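Local atomic coordinates of DNA helicase RecQ (PDB entry 2RHF), a protein that probably couples ATP hydrolysis to 3'-5' unwinding of duplex DNA, the piece described here being a C-terminal HRDC domain. Residues R16-E21 and G64-D69; A39-R44 and E51-G56. All coordinates share one frame; numbering follows the deposited sequence.

Interaction 1: residues R16-E21 and G64-D69; sequences RELMKE and GERILD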
# COMPACT_ATOMS: atom_id res chain seq x y z
N ARG A 16 0.05 -4.34 -8.56
CA ARG A 16 -0.15 -5.20 -9.74
C ARG A 16 -0.93 -6.47 -9.41
O ARG A 16 -1.77 -6.89 -10.21
CB ARG A 16 1.17 -5.53 -10.41
CG ARG A 16 1.83 -4.35 -11.08
CD ARG A 16 3.24 -4.69 -11.58
NE ARG A 16 4.04 -3.48 -11.74
CZ ARG A 16 5.24 -3.28 -11.20
NH1 ARG A 16 5.84 -4.22 -10.47
NH2 ARG A 16 5.87 -2.13 -11.42
N GLU A 17 -0.68 -7.06 -8.24
CA GLU A 17 -1.47 -8.23 -7.81
C GLU A 17 -2.93 -7.85 -7.64
O GLU A 17 -3.83 -8.57 -8.08
CB GLU A 17 -0.94 -8.79 -6.49
CG GLU A 17 0.46 -9.33 -6.58
CD GLU A 17 1.03 -9.79 -5.24
OE1 GLU A 17 0.42 -9.56 -4.18
OE2 GLU A 17 2.13 -10.40 -5.28
N LEU A 18 -3.18 -6.72 -6.98
CA LEU A 18 -4.54 -6.27 -6.73
C LEU A 18 -5.27 -5.93 -8.03
O LEU A 18 -6.45 -6.21 -8.18
CB LEU A 18 -4.54 -5.09 -5.77
CG LEU A 18 -4.00 -5.40 -4.37
CD1 LEU A 18 -3.88 -4.12 -3.57
CD2 LEU A 18 -4.84 -6.43 -3.62
N MSE A 19 -4.55 -5.34 -8.98
CA MSE A 19 -5.11 -5.07 -10.31
C MSE A 19 -5.58 -6.37 -10.98
O MSE A 19 -6.67 -6.44 -11.54
CB MSE A 19 -4.06 -4.42 -11.20
CG MSE A 19 -3.72 -2.98 -10.86
SE MSE A 19 -2.13 -2.40 -11.78
CE MSE A 19 -2.75 -2.59 -13.62
N LYS A 20 -4.74 -7.40 -10.91
CA LYS A 20 -5.05 -8.69 -11.53
C LYS A 20 -6.29 -9.31 -10.86
O LYS A 20 -7.17 -9.84 -11.54
CB LYS A 20 -3.84 -9.63 -11.45
CG LYS A 20 -4.04 -11.01 -12.07
CD LYS A 20 -2.84 -11.94 -11.78
CE LYS A 20 -3.14 -13.39 -12.16
NZ LYS A 20 -2.19 -14.37 -11.55
N GLU A 21 -6.36 -9.21 -9.53
CA GLU A 21 -7.44 -9.81 -8.75
C GLU A 21 -8.78 -9.12 -8.93
O GLU A 21 -9.83 -9.78 -8.96
CB GLU A 21 -7.06 -9.84 -7.27
CG GLU A 21 -5.92 -10.79 -6.96
CD GLU A 21 -5.21 -10.48 -5.65
OE1 GLU A 21 -5.80 -9.80 -4.78
OE2 GLU A 21 -4.05 -10.93 -5.48
N GLY A 64 -6.02 -3.23 3.18
CA GLY A 64 -5.18 -2.77 4.29
C GLY A 64 -4.23 -3.83 4.81
O GLY A 64 -3.05 -3.57 5.01
N GLU A 65 -4.74 -5.02 5.06
CA GLU A 65 -3.88 -6.08 5.58
C GLU A 65 -2.78 -6.44 4.57
O GLU A 65 -1.64 -6.64 4.96
CB GLU A 65 -4.70 -7.31 5.97
CG GLU A 65 -5.57 -7.10 7.23
CD GLU A 65 -4.80 -6.66 8.50
OE1 GLU A 65 -3.57 -6.87 8.59
OE2 GLU A 65 -5.44 -6.09 9.41
N ARG A 66 -3.12 -6.48 3.29
CA ARG A 66 -2.12 -6.75 2.25
C ARG A 66 -1.05 -5.65 2.19
O ARG A 66 0.13 -5.94 1.98
CB ARG A 66 -2.78 -6.90 0.87
CG ARG A 66 -3.79 -8.01 0.71
CD ARG A 66 -3.15 -9.30 0.32
NE ARG A 66 -2.58 -9.32 -1.03
CZ ARG A 66 -3.25 -9.56 -2.16
NH1 ARG A 66 -4.57 -9.76 -2.15
NH2 ARG A 66 -2.60 -9.59 -3.31
N ILE A 67 -1.46 -4.39 2.35
CA ILE A 67 -0.53 -3.28 2.37
C ILE A 67 0.42 -3.41 3.56
O ILE A 67 1.64 -3.26 3.41
CB ILE A 67 -1.29 -1.94 2.40
CG1 ILE A 67 -1.98 -1.68 1.06
CG2 ILE A 67 -0.33 -0.79 2.76
CD1 ILE A 67 -3.03 -0.57 1.08
N LEU A 68 -0.11 -3.66 4.75
CA LEU A 68 0.75 -3.80 5.93
C LEU A 68 1.72 -4.94 5.75
O LEU A 68 2.88 -4.83 6.14
CB LEU A 68 -0.09 -4.01 7.19
CG LEU A 68 -0.99 -2.84 7.59
CD1 LEU A 68 -1.75 -3.18 8.87
CD2 LEU A 68 -0.19 -1.54 7.77
N ASP A 69 1.26 -6.04 5.16
CA ASP A 69 2.11 -7.21 4.94
C ASP A 69 3.22 -6.89 3.93
O ASP A 69 4.36 -7.34 4.10
CB ASP A 69 1.21 -8.38 4.50
CG ASP A 69 1.96 -9.64 4.12
OD1 ASP A 69 2.95 -10.01 4.80
OD2 ASP A 69 1.50 -10.28 3.15
O HOH W 1 0.18 -9.89 -1.34
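Arg66 lays one face of its guanidinium over the CD2 methyl of Leu18, which sits 3.5 Å from the plane and off-centre. The edge of the same group meets two acids one helical turn apart. Glu21 is held by a two-pronged grip. Arg66 NH1 reaches Glu21 OE1 at 2.9 Å, on the syn lone pair, and Arg66 NH2 reaches Glu21 OE2, also at 2.9 Å. The carboxylate and guanidinium planes are 36° apart, so the fork is twisted rather than flat. Arg66 NH2 also donates to Glu17 OE1 at 3.1 Å, from the anti side and well out of the carboxylate plane, though close to the guanidinium plane. A water takes the hydrogen of Arg66 NE and donates to Glu17 OE1. All three nitrogens are therefore used, which fixes the rotation of the group. Bends at chi2 (-87°) and chi3 (-68°) swing the arginine to helix 4-22, where it also touches Leu14. Cut back to alanine, this position would probably leave the Glu17 and Glu21 carboxylates side by side without their shared positive mate, and uncover Leu18 CD2. The two segments run nearly antiparallel, their axes 12.2 Å apart. This salt-bridge network joins the first and last helices of the all-helical HRDC fold.

Interaction 2: residues A39-R44 and E51-G56; sequences AARQPR and EVPGLG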
# COMPACT_ATOMS: atom_id res chain seq x y z
N ALA A 39 4.93 4.53 1.44
CA ALA A 39 6.35 4.25 1.53
C ALA A 39 7.04 5.17 2.53
O ALA A 39 7.94 4.74 3.26
CB ALA A 39 7.02 4.35 0.16
N ALA A 40 6.63 6.44 2.57
CA ALA A 40 7.23 7.42 3.47
C ALA A 40 6.80 7.20 4.91
O ALA A 40 7.62 7.27 5.82
CB ALA A 40 6.86 8.84 3.01
N ARG A 41 5.51 6.96 5.12
CA ARG A 41 4.96 6.87 6.47
C ARG A 41 5.14 5.49 7.09
O ARG A 41 5.11 5.35 8.31
CB ARG A 41 3.48 7.26 6.47
CG ARG A 41 3.23 8.73 6.07
CD ARG A 41 1.76 9.04 5.96
NE ARG A 41 1.13 8.95 7.28
CZ ARG A 41 1.06 9.95 8.16
NH1 ARG A 41 1.55 11.15 7.86
NH2 ARG A 41 0.51 9.75 9.33
N GLN A 42 5.32 4.47 6.26
CA GLN A 42 5.50 3.09 6.73
C GLN A 42 4.47 2.71 7.81
O GLN A 42 4.85 2.25 8.89
CB GLN A 42 6.91 2.92 7.33
CG GLN A 42 8.14 3.07 6.42
CD GLN A 42 9.47 2.77 7.18
OE1 GLN A 42 9.45 2.25 8.31
NE2 GLN A 42 10.59 3.09 6.57
N PRO A 43 3.17 2.84 7.52
CA PRO A 43 2.20 2.42 8.52
C PRO A 43 2.35 0.95 8.87
O PRO A 43 2.65 0.12 7.99
CB PRO A 43 0.87 2.67 7.83
CG PRO A 43 1.19 2.61 6.38
CD PRO A 43 2.52 3.25 6.26
N ARG A 44 2.14 0.64 10.15
CA ARG A 44 2.33 -0.72 10.68
C ARG A 44 1.05 -1.24 11.31
O ARG A 44 1.01 -2.39 11.78
CB ARG A 44 3.43 -0.75 11.75
CG ARG A 44 4.71 -0.02 11.38
CD ARG A 44 5.39 -0.62 10.13
NE ARG A 44 5.82 -2.01 10.30
CZ ARG A 44 6.88 -2.38 11.02
NH1 ARG A 44 7.62 -1.47 11.65
NH2 ARG A 44 7.20 -3.66 11.10
N GLU A 51 -4.37 7.26 8.66
CA GLU A 51 -3.72 8.56 8.59
C GLU A 51 -3.07 8.83 7.22
O GLU A 51 -2.55 9.92 7.00
CB GLU A 51 -2.69 8.68 9.70
CG GLU A 51 -3.28 8.55 11.11
CD GLU A 51 -2.25 8.24 12.18
OE1 GLU A 51 -1.08 7.94 11.84
OE2 GLU A 51 -2.61 8.28 13.38
N VAL A 52 -3.11 7.86 6.31
CA VAL A 52 -2.44 8.00 5.02
C VAL A 52 -3.32 8.77 4.02
O VAL A 52 -4.41 8.32 3.69
CB VAL A 52 -2.10 6.61 4.42
CG1 VAL A 52 -1.48 6.77 3.02
CG2 VAL A 52 -1.15 5.87 5.35
N PRO A 53 -2.82 9.94 3.52
CA PRO A 53 -3.60 10.71 2.55
C PRO A 53 -3.95 9.92 1.29
O PRO A 53 -3.10 9.23 0.71
CB PRO A 53 -2.68 11.89 2.20
CG PRO A 53 -1.77 12.02 3.35
CD PRO A 53 -1.56 10.62 3.87
N GLY A 54 -5.20 10.02 0.86
CA GLY A 54 -5.62 9.48 -0.41
C GLY A 54 -6.01 8.02 -0.41
O GLY A 54 -6.52 7.53 -1.41
N LEU A 55 -5.78 7.32 0.71
CA LEU A 55 -6.09 5.89 0.75
C LEU A 55 -7.58 5.64 0.97
O LEU A 55 -8.24 5.09 0.10
CB LEU A 55 -5.22 5.16 1.78
CG LEU A 55 -5.37 3.65 1.83
CD1 LEU A 55 -5.02 3.01 0.50
CD2 LEU A 55 -4.52 3.08 2.94
N GLY A 56 -8.11 6.06 2.11
CA GLY A 56 -9.56 6.00 2.38
C GLY A 56 -10.04 4.68 2.94
O GLY A 56 -9.37 3.65 2.82
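Arg41 and Glu51 make the charged part of this contact. Arg41 NH2 lies 3.5 Å from Glu51 OE1, a long salt bridge without a hydrogen bond. The oxygen lies near the guanidinium plane, at its edge. The carboxylate is turned almost perpendicular to that plane, at 89°. The two side chains also run nearly perpendicular to each other. Both residues are exposed, so solvent probably weakens the attraction.

Polar and van der Waals packing brings the same arginine against the backbone. Glu51 O stands over one face of the guanidinium, 3.6 Å above the plane and away from its middle. The CB of Glu51 is 3.4 Å from Arg41 NH2. The arginine chain is extended to CD and then bends at chi3 (67°), which turns the guanidinium along Glu51 and Val52. Its CD also touches the ring of Pro53, 4.2 Å from Pro53 CD.

The apolar part lies deeper. Pro43 CG meets Val52 CG2 at 4.1 Å, and both residues are buried. In Val52, CG1 is anti to the backbone N (chi1 176°), which leaves CG2 beside that N and facing the proline. Pro43 also packs on Leu38, Leu49 and Ile71, and Val52 on Ala37 and Leu38.

Gln42 leaves the helix with positive phi, and this turn leads into Pro43, whose backbone is polyproline-like. The contact thus joins the C-terminal end of helix 32-41 to the connection between helices 46-49 and 57-76, a helix-end-to-loop packing within the compact helical bundle of the HRDC domain.

Both contacts are partly buried and lie on opposite sides of the chain's centre, about 14 Å apart between their centres. Interaction 2 is nested within the loop closed by interaction 1. Interaction 1 joins two helices through a short, multiply bonded charge network. Interaction 2 joins a helix end to a loop, and its single salt bridge is long. Helix 57-76 connects them: Leu68 CD2 packs 3.3 Å from Pro43 O, and Ile67 CD1 meets Leu55 CD1 at 4.1 Å. Only interaction 2 has an apolar pair across it, the buried proline and valine. In interaction 1 the buried Leu18 lies against the arginine itself.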